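Long-range contacts in Xaa-Pro Dipeptidase (Alteromonas macleodii, PDB 2QS8), which probably cleaves dipeptides or releases the carboxy-terminal residue of short peptides, as a metal-dependent amidohydrolase of TIM-barrel fold that holds methionine in its active site: residues I144-H150 with P211-Q215; I193-G199 with W231-H237. All coordinates share one frame; numbering follows the deposited sequence.

Contact 1. Residues I144-H150 with P211-Q215; sequences IATTGGH and PQFTQ. With MET (methionine), chain D.
The side-chain amide of Gln-212 takes the place of a backbone partner for His-150, the residue just after the type II turn from Thr-146 to Gly-149. Its OE1 accepts the backbone N of His-150 at 3.1 Å, in the carbonyl plane and on a lone pair, with an angle of 154° at the hydrogen. The chain is extended beyond CG (chi2 -172°), which carries the amide across to Gly-149; a CB there would crowd OE1 and clash with Thr-146 O. Two waters add to the grip: one donates to OE1 at 2.9 Å, while the other accepts from NE2. The Thr-146 hydroxyl OG1 donates to the backbone O of Gln-212 at 2.7 Å, and its methyl CG2 lies over one face of the Phe-213 ring, 4.2 Å from the centroid, a CH-pi contact offset toward the rim. An alanine in place of Gln-212 would probably leave the His-150 N-H without its acceptor and cost the waters their amide partner. Beyond the turn, His-150 ND1 is hydrogen-bonded to Ser-203 and CE1 lies 3.2 Å from OXT of the bound methionine. A neutral amide, giving a lone pair to His-150 N, is thus likely to steady from the second shell the backbone of a pocket residue.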
ATOM      1  N   ILE A 144       6.273   8.794 -15.791  1.00 19.38           N
ATOM      2  CA  ILE A 144       6.057   8.398 -14.414  1.00 19.98           C
ATOM      3  C   ILE A 144       7.040   9.077 -13.470  1.00 19.88           C
ATOM      4  O   ILE A 144       8.236   9.149 -13.744  1.00 20.83           O
ATOM      5  CB  ILE A 144       6.154   6.879 -14.250  1.00 20.91           C
ATOM      6  CG1 ILE A 144       5.099   6.198 -15.124  1.00 19.77           C
ATOM      7  CG2 ILE A 144       5.973   6.507 -12.776  1.00 18.71           C
ATOM      8  CD1 ILE A 144       5.130   4.669 -15.061  1.00 20.61           C
ATOM      9  N   ALA A 145       6.511   9.564 -12.353  1.00 18.97           N
ATOM     10  CA  ALA A 145       7.309  10.257 -11.359  1.00 16.87           C
ATOM     11  C   ALA A 145       6.861   9.927  -9.941  1.00 15.74           C
ATOM     12  O   ALA A 145       5.802   9.326  -9.724  1.00 14.66           O
ATOM     13  CB  ALA A 145       7.204  11.772 -11.579  1.00 16.73           C
ATOM     14  N   THR A 146       7.688  10.328  -8.978  1.00 15.10           N
ATOM     15  CA  THR A 146       7.365  10.155  -7.572  1.00 15.64           C
ATOM     16  C   THR A 146       6.815  11.498  -7.080  1.00 16.05           C
ATOM     17  O   THR A 146       7.008  12.523  -7.729  1.00 15.36           O
ATOM     18  CB  THR A 146       8.601   9.770  -6.746  1.00 15.50           C
ATOM     19  OG1 THR A 146       9.672  10.678  -7.007  1.00 14.12           O
ATOM     20  CG2 THR A 146       9.027   8.369  -7.105  1.00 15.03           C
ATOM     21  N   THR A 147       6.132  11.484  -5.941  1.00 16.96           N
ATOM     22  CA  THR A 147       5.548  12.706  -5.395  1.00 16.87           C
ATOM     23  C   THR A 147       6.479  13.916  -5.482  1.00 17.14           C
ATOM     24  O   THR A 147       7.591  13.894  -4.971  1.00 17.75           O
ATOM     25  CB  THR A 147       5.126  12.502  -3.934  1.00 18.90           C
ATOM     26  OG1 THR A 147       4.100  11.501  -3.880  1.00 17.35           O
ATOM     27  CG2 THR A 147       4.617  13.827  -3.316  1.00 16.98           C
ATOM     28  N   GLY A 148       6.009  14.971  -6.137  1.00 16.69           N
ATOM     29  CA  GLY A 148       6.814  16.173  -6.264  1.00 17.66           C
ATOM     30  C   GLY A 148       7.895  16.113  -7.327  1.00 18.72           C
ATOM     31  O   GLY A 148       8.585  17.100  -7.568  1.00 19.06           O
ATOM     32  N   GLY A 149       8.032  14.957  -7.965  1.00 20.63           N
ATOM     33  CA  GLY A 149       9.039  14.769  -8.991  1.00 18.99           C
ATOM     34  C   GLY A 149       8.879  15.644 -10.221  1.00 21.50           C
ATOM     35  O   GLY A 149       7.819  16.240 -10.465  1.00 20.41           O
ATOM     36  N   HIS A 150       9.944  15.703 -11.011  1.00 20.90           N
ATOM     37  CA  HIS A 150       9.964  16.522 -12.216  1.00 21.30           C
ATOM     38  C   HIS A 150       8.724  16.384 -13.087  1.00 20.77           C
ATOM     39  O   HIS A 150       8.264  17.366 -13.673  1.00 20.07           O
ATOM     40  CB  HIS A 150      11.218  16.213 -13.041  1.00 21.95           C
ATOM     41  CG  HIS A 150      11.318  17.000 -14.311  1.00 25.42           C
ATOM     42  ND1 HIS A 150      11.342  18.380 -14.335  1.00 23.72           N
ATOM     43  CD2 HIS A 150      11.393  16.598 -15.601  1.00 25.06           C
ATOM     44  CE1 HIS A 150      11.429  18.791 -15.589  1.00 26.14           C
ATOM     45  NE2 HIS A 150      11.463  17.732 -16.378  1.00 25.70           N
ATOM     46  N   PRO A 211      18.219  12.676  -6.870  1.00 19.79           N
ATOM     47  CA  PRO A 211      17.683  11.334  -7.169  1.00 19.90           C
ATOM     48  C   PRO A 211      16.232  11.216  -6.664  1.00 19.43           C
ATOM     49  O   PRO A 211      15.975  11.366  -5.460  1.00 18.49           O
ATOM     50  CB  PRO A 211      18.641  10.412  -6.420  1.00 19.01           C
ATOM     51  CG  PRO A 211      19.007  11.237  -5.218  1.00 20.58           C
ATOM     52  CD  PRO A 211      19.248  12.605  -5.818  1.00 19.45           C
ATOM     53  N   GLN A 212      15.293  10.960  -7.574  1.00 19.13           N
ATOM     54  CA  GLN A 212      13.876  10.871  -7.196  1.00 18.87           C
ATOM     55  C   GLN A 212      13.233   9.479  -7.282  1.00 20.34           C
ATOM     56  O   GLN A 212      12.030   9.323  -7.097  1.00 21.08           O
ATOM     57  CB  GLN A 212      13.063  11.897  -7.992  1.00 18.31           C
ATOM     58  CG  GLN A 212      13.627  13.307  -7.857  1.00 16.04           C
ATOM     59  CD  GLN A 212      12.740  14.366  -8.469  1.00 18.25           C
ATOM     60  OE1 GLN A 212      12.007  14.099  -9.426  1.00 18.22           O
ATOM     61  NE2 GLN A 212      12.816  15.585  -7.934  1.00 14.92           N
ATOM     62  N   PHE A 213      14.048   8.473  -7.556  1.00 19.58           N
ATOM     63  CA  PHE A 213      13.592   7.089  -7.594  1.00 20.90           C
ATOM     64  C   PHE A 213      14.586   6.316  -6.736  1.00 21.06           C
ATOM     65  O   PHE A 213      15.798   6.537  -6.830  1.00 21.20           O
ATOM     66  CB  PHE A 213      13.612   6.524  -9.020  1.00 20.85           C
ATOM     67  CG  PHE A 213      12.294   6.627  -9.753  1.00 20.84           C
ATOM     68  CD1 PHE A 213      11.820   7.853 -10.212  1.00 20.34           C
ATOM     69  CD2 PHE A 213      11.533   5.489  -9.987  1.00 20.80           C
ATOM     70  CE1 PHE A 213      10.604   7.942 -10.898  1.00 21.81           C
ATOM     71  CE2 PHE A 213      10.311   5.564 -10.672  1.00 22.99           C
ATOM     72  CZ  PHE A 213       9.848   6.794 -11.128  1.00 22.06           C
ATOM     73  N   THR A 214      14.087   5.430  -5.886  1.00 19.41           N
ATOM     74  CA  THR A 214      14.969   4.613  -5.055  1.00 20.20           C
ATOM     75  C   THR A 214      15.417   3.478  -5.984  1.00 20.15           C
ATOM     76  O   THR A 214      14.824   3.273  -7.043  1.00 19.53           O
ATOM     77  CB  THR A 214      14.214   4.001  -3.865  1.00 19.16           C
ATOM     78  OG1 THR A 214      13.279   3.048  -4.368  1.00 18.50           O
ATOM     79  CG2 THR A 214      13.446   5.083  -3.065  1.00 19.56           C
ATOM     80  N   GLN A 215      16.456   2.738  -5.605  1.00 22.31           N
ATOM     81  CA  GLN A 215      16.932   1.657  -6.456  1.00 22.61           C
ATOM     82  C   GLN A 215      15.808   0.628  -6.594  1.00 23.80           C
ATOM     83  O   GLN A 215      15.563   0.097  -7.677  1.00 23.67           O
ATOM     84  CB  GLN A 215      18.183   1.007  -5.871  1.00 24.78           C
ATOM     85  CG  GLN A 215      18.837   0.016  -6.822  1.00 23.47           C
ATOM     86  CD  GLN A 215      19.321   0.686  -8.103  1.00 24.88           C
ATOM     87  OE1 GLN A 215      20.200   1.558  -8.081  1.00 26.19           O
ATOM     88  NE2 GLN A 215      18.749   0.279  -9.231  1.00 27.61           N
TER
HETATM   89  N   MET D 600      12.971  19.068 -20.306  1.00 39.57           N
HETATM   90  CA  MET D 600      14.275  19.052 -19.580  1.00 38.07           C
HETATM   91  C   MET D 600      14.127  19.523 -18.135  1.00 36.81           C
HETATM   92  O   MET D 600      14.991  19.158 -17.312  1.00 35.27           O
HETATM   93  CB  MET D 600      15.278  19.951 -20.299  1.00 41.37           C
HETATM   94  CG  MET D 600      16.644  19.942 -19.670  1.00 44.20           C
HETATM   95  SD  MET D 600      17.801  20.817 -20.663  1.00 50.81           S
HETATM   96  CE  MET D 600      17.915  19.708 -22.038  1.00 47.95           C
HETATM   97  OXT MET D 600      13.155  20.257 -17.853  1.00 34.66           O
HETATM   98  O   HOH W   1      10.278  11.985 -10.401  1.00 23.38           O
HETATM   99  O   HOH W   2      10.935  17.716  -8.304  1.00 22.75           O

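Contact 2. Residues I193-G199 with W231-H237; sequences IKITVTG and WVAVHAH. With MET (methionine), chain D.
A chi1 of 164° at His-235 turns CG away from its own backbone N and carries the ring past Thr-196 CG2 to the loop following strand 193-196, while at His-237 CG lies anti to the carbonyl carbon, beside the backbone N (chi1 -69°), which brings NE2 to the bound methionine. His-235 NE2 donates to Gly-199 O at 3.1 Å; the acceptor lies in the ring plane, but the donor stands above the carbonyl plane, away from a lone pair. The same oxygen accepts Thr-198 OG1 in its carbonyl plane, on a lone pair. That hydroxyl in turn accepts the N-H of His-237, OG1 to N 2.9 Å and nearly straight, so it links the loop after one strand to the backbone at the end of the other. His-237 NE2 donates to O of the methionine at 2.7 Å, and His-235 CE1 meets this oxygen at the ring edge. Behind the histidines the strands run parallel, bonded alternately from Ile-193 N to Trp-231 O through Val-197 N to His-235 O, their axes 4.7 Å apart and turned by 23°. Ile-195 and Val-234 lie side by side on the face away from Lys-194; Ile-195 also meets helix 215-227, and Val-234, its CG1 3.5 Å from Val-197 CB of the following loop, meets helix 239-248. On the other face the bent Lys-194 chain sets CE against His-235 CB at 3.7 Å, its NZ bonded to Val-113 O. Parallel strands joined through helix 215-227 form a beta-alpha-beta crossover, and a site at their C-terminal ends, where His-235 and His-237 meet the methionine, is the amidohydrolase TIM-barrel arrangement.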
ATOM      1  N   ILE A 193       7.872   3.188 -21.721  1.00 20.99           N
ATOM      2  CA  ILE A 193       7.798   3.885 -20.448  1.00 19.30           C
ATOM      3  C   ILE A 193       8.831   4.981 -20.345  1.00 21.60           C
ATOM      4  O   ILE A 193       9.952   4.854 -20.842  1.00 20.68           O
ATOM      5  CB  ILE A 193       8.028   2.902 -19.274  1.00 18.68           C
ATOM      6  CG1 ILE A 193       6.907   1.866 -19.224  1.00 16.15           C
ATOM      7  CG2 ILE A 193       8.120   3.669 -17.952  1.00 16.80           C
ATOM      8  CD1 ILE A 193       5.520   2.442 -18.912  1.00 16.64           C
ATOM      9  N   LYS A 194       8.446   6.062 -19.678  1.00 22.38           N
ATOM     10  CA  LYS A 194       9.334   7.188 -19.447  1.00 22.80           C
ATOM     11  C   LYS A 194       9.211   7.597 -17.976  1.00 22.35           C
ATOM     12  O   LYS A 194       8.102   7.728 -17.455  1.00 20.54           O
ATOM     13  CB  LYS A 194       8.944   8.353 -20.358  1.00 24.23           C
ATOM     14  CG  LYS A 194       9.541   9.689 -19.965  1.00 24.40           C
ATOM     15  CD  LYS A 194      11.047   9.716 -20.129  1.00 23.82           C
ATOM     16  CE  LYS A 194      11.584  11.121 -19.881  1.00 27.10           C
ATOM     17  NZ  LYS A 194      10.836  12.161 -20.640  1.00 27.16           N
ATOM     18  N   ILE A 195      10.344   7.774 -17.306  1.00 21.45           N
ATOM     19  CA  ILE A 195      10.337   8.190 -15.905  1.00 21.81           C
ATOM     20  C   ILE A 195      11.352   9.310 -15.679  1.00 22.16           C
ATOM     21  O   ILE A 195      12.291   9.473 -16.465  1.00 23.07           O
ATOM     22  CB  ILE A 195      10.719   7.036 -14.943  1.00 21.45           C
ATOM     23  CG1 ILE A 195      12.178   6.622 -15.170  1.00 22.59           C
ATOM     24  CG2 ILE A 195       9.773   5.878 -15.124  1.00 21.68           C
ATOM     25  CD1 ILE A 195      12.698   5.566 -14.188  1.00 18.81           C
ATOM     26  N   THR A 196      11.145  10.087 -14.625  1.00 19.40           N
ATOM     27  CA  THR A 196      12.080  11.140 -14.257  1.00 19.01           C
ATOM     28  C   THR A 196      12.802  10.597 -13.017  1.00 19.68           C
ATOM     29  O   THR A 196      12.299  10.669 -11.894  1.00 20.14           O
ATOM     30  CB  THR A 196      11.360  12.485 -13.938  1.00 19.30           C
ATOM     31  OG1 THR A 196      10.244  12.259 -13.068  1.00 18.38           O
ATOM     32  CG2 THR A 196      10.870  13.136 -15.214  1.00 17.27           C
ATOM     33  N   VAL A 197      13.976  10.019 -13.244  1.00 18.90           N
ATOM     34  CA  VAL A 197      14.756   9.447 -12.157  1.00 19.10           C
ATOM     35  C   VAL A 197      15.452  10.509 -11.287  1.00 20.34           C
ATOM     36  O   VAL A 197      15.972  10.189 -10.217  1.00 20.96           O
ATOM     37  CB  VAL A 197      15.809   8.437 -12.701  1.00 17.83           C
ATOM     38  CG1 VAL A 197      17.086   9.154 -13.077  1.00 14.48           C
ATOM     39  CG2 VAL A 197      16.059   7.344 -11.666  1.00 17.62           C
ATOM     40  N   THR A 198      15.480  11.757 -11.752  1.00 20.03           N
ATOM     41  CA  THR A 198      16.067  12.847 -10.969  1.00 21.20           C
ATOM     42  C   THR A 198      15.206  14.088 -11.150  1.00 21.08           C
ATOM     43  O   THR A 198      14.278  14.092 -11.957  1.00 21.19           O
ATOM     44  CB  THR A 198      17.501  13.221 -11.425  1.00 21.66           C
ATOM     45  OG1 THR A 198      17.441  13.896 -12.688  1.00 19.95           O
ATOM     46  CG2 THR A 198      18.377  11.982 -11.552  1.00 22.55           C
ATOM     47  N   GLY A 199      15.516  15.144 -10.405  1.00 22.09           N
ATOM     48  CA  GLY A 199      14.772  16.382 -10.550  1.00 22.53           C
ATOM     49  C   GLY A 199      14.981  16.922 -11.954  1.00 23.49           C
ATOM     50  O   GLY A 199      15.806  16.394 -12.703  1.00 24.63           O
ATOM     51  N   TRP A 231      10.071  -0.585 -23.679  1.00 22.39           N
ATOM     52  CA  TRP A 231      11.403  -0.022 -23.472  1.00 22.36           C
ATOM     53  C   TRP A 231      11.273   1.016 -22.365  1.00 22.40           C
ATOM     54  O   TRP A 231      10.164   1.460 -22.052  1.00 23.23           O
ATOM     55  CB  TRP A 231      11.954   0.631 -24.752  1.00 21.09           C
ATOM     56  CG  TRP A 231      10.935   1.368 -25.587  1.00 22.88           C
ATOM     57  CD1 TRP A 231      10.362   0.930 -26.742  1.00 23.47           C
ATOM     58  CD2 TRP A 231      10.389   2.674 -25.340  1.00 22.81           C
ATOM     59  NE1 TRP A 231       9.502   1.881 -27.238  1.00 24.53           N
ATOM     60  CE2 TRP A 231       9.501   2.961 -26.400  1.00 24.11           C
ATOM     61  CE3 TRP A 231      10.573   3.632 -24.334  1.00 23.27           C
ATOM     62  CZ2 TRP A 231       8.786   4.162 -26.477  1.00 25.80           C
ATOM     63  CZ3 TRP A 231       9.863   4.829 -24.410  1.00 25.64           C
ATOM     64  CH2 TRP A 231       8.985   5.084 -25.475  1.00 26.86           C
ATOM     65  N   VAL A 232      12.392   1.402 -21.766  1.00 21.44           N
ATOM     66  CA  VAL A 232      12.375   2.380 -20.694  1.00 19.45           C
ATOM     67  C   VAL A 232      13.340   3.540 -20.961  1.00 22.36           C
ATOM     68  O   VAL A 232      14.557   3.350 -21.006  1.00 21.92           O
ATOM     69  CB  VAL A 232      12.725   1.707 -19.333  1.00 20.35           C
ATOM     70  CG1 VAL A 232      12.773   2.732 -18.209  1.00 15.84           C
ATOM     71  CG2 VAL A 232      11.696   0.630 -19.014  1.00 17.06           C
ATOM     72  N   ALA A 233      12.781   4.731 -21.166  1.00 21.15           N
ATOM     73  CA  ALA A 233      13.567   5.945 -21.389  1.00 22.55           C
ATOM     74  C   ALA A 233      13.638   6.622 -20.012  1.00 23.08           C
ATOM     75  O   ALA A 233      12.677   6.571 -19.247  1.00 23.22           O
ATOM     76  CB  ALA A 233      12.868   6.852 -22.397  1.00 20.22           C
ATOM     77  N   VAL A 234      14.762   7.260 -19.700  1.00 23.95           N
ATOM     78  CA  VAL A 234      14.920   7.874 -18.384  1.00 22.56           C
ATOM     79  C   VAL A 234      15.474   9.300 -18.329  1.00 23.77           C
ATOM     80  O   VAL A 234      16.608   9.558 -18.729  1.00 25.13           O
ATOM     81  CB  VAL A 234      15.814   6.972 -17.478  1.00 21.48           C
ATOM     82  CG1 VAL A 234      15.967   7.582 -16.080  1.00 17.87           C
ATOM     83  CG2 VAL A 234      15.216   5.582 -17.386  1.00 20.36           C
ATOM     84  N   HIS A 235      14.664  10.223 -17.823  1.00 23.86           N
ATOM     85  CA  HIS A 235      15.095  11.607 -17.647  1.00 22.70           C
ATOM     86  C   HIS A 235      16.089  11.581 -16.480  1.00 21.82           C
ATOM     87  O   HIS A 235      15.802  10.986 -15.445  1.00 18.42           O
ATOM     88  CB  HIS A 235      13.895  12.487 -17.268  1.00 25.37           C
ATOM     89  CG  HIS A 235      14.265  13.823 -16.707  1.00 25.72           C
ATOM     90  ND1 HIS A 235      14.289  14.970 -17.464  1.00 27.81           N
ATOM     91  CD2 HIS A 235      14.614  14.195 -15.453  1.00 26.06           C
ATOM     92  CE1 HIS A 235      14.635  15.994 -16.706  1.00 29.82           C
ATOM     93  NE2 HIS A 235      14.838  15.548 -15.480  1.00 28.94           N
ATOM     94  N   ALA A 236      17.252  12.210 -16.644  1.00 21.70           N
ATOM     95  CA  ALA A 236      18.234  12.237 -15.567  1.00 22.54           C
ATOM     96  C   ALA A 236      19.333  13.271 -15.770  1.00 23.69           C
ATOM     97  O   ALA A 236      20.040  13.254 -16.775  1.00 23.97           O
ATOM     98  CB  ALA A 236      18.852  10.864 -15.388  1.00 23.54           C
ATOM     99  N   HIS A 237      19.468  14.171 -14.804  1.00 25.00           N
ATOM    100  CA  HIS A 237      20.494  15.202 -14.852  1.00 25.95           C
ATOM    101  C   HIS A 237      21.563  14.854 -13.814  1.00 26.24           C
ATOM    102  O   HIS A 237      22.747  14.828 -14.130  1.00 26.85           O
ATOM    103  CB  HIS A 237      19.894  16.580 -14.537  1.00 25.59           C
ATOM    104  CG  HIS A 237      18.976  17.104 -15.592  1.00 26.72           C
ATOM    105  ND1 HIS A 237      19.389  17.355 -16.882  1.00 28.34           N
ATOM    106  CD2 HIS A 237      17.670  17.458 -15.543  1.00 28.25           C
ATOM    107  CE1 HIS A 237      18.379  17.844 -17.582  1.00 27.80           C
ATOM    108  NE2 HIS A 237      17.323  17.915 -16.792  1.00 27.26           N
TER
HETATM  109  N   MET D 600      12.971  19.068 -20.306  1.00 39.57           N
HETATM  110  CA  MET D 600      14.275  19.052 -19.580  1.00 38.07           C
HETATM  111  C   MET D 600      14.127  19.523 -18.135  1.00 36.81           C
HETATM  112  O   MET D 600      14.991  19.158 -17.312  1.00 35.27           O
HETATM  113  CB  MET D 600      15.278  19.951 -20.299  1.00 41.37           C
HETATM  114  CG  MET D 600      16.644  19.942 -19.670  1.00 44.20           C
HETATM  115  SD  MET D 600      17.801  20.817 -20.663  1.00 50.81           S
HETATM  116  CE  MET D 600      17.915  19.708 -22.038  1.00 47.95           C
HETATM  117  OXT MET D 600      13.155  20.257 -17.853  1.00 34.66           O

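In the fold
The centres of the two contacts lie about 9 Å apart, on the same side of the chain's centre, and their segments alternate along the sequence: 144-150, 193-199, 211-215, 231-237. Contact 2 joins neighbouring strands of the parallel sheet; contact 1 lies along the edge of strand 192-196, where Ile-144 N meets Lys-194 O at 2.7 Å in a probable hydrogen bond. A second probable one, Gln-212 N to Val-197 O at 2.8 Å, ties the loop leading into helix 215-227 to the residue following that strand. Both contacts reach the bound methionine, and the stacked rings of His-150 and His-235 bridge them. Part of the pocket wall is thus built from separate parts of the barrel.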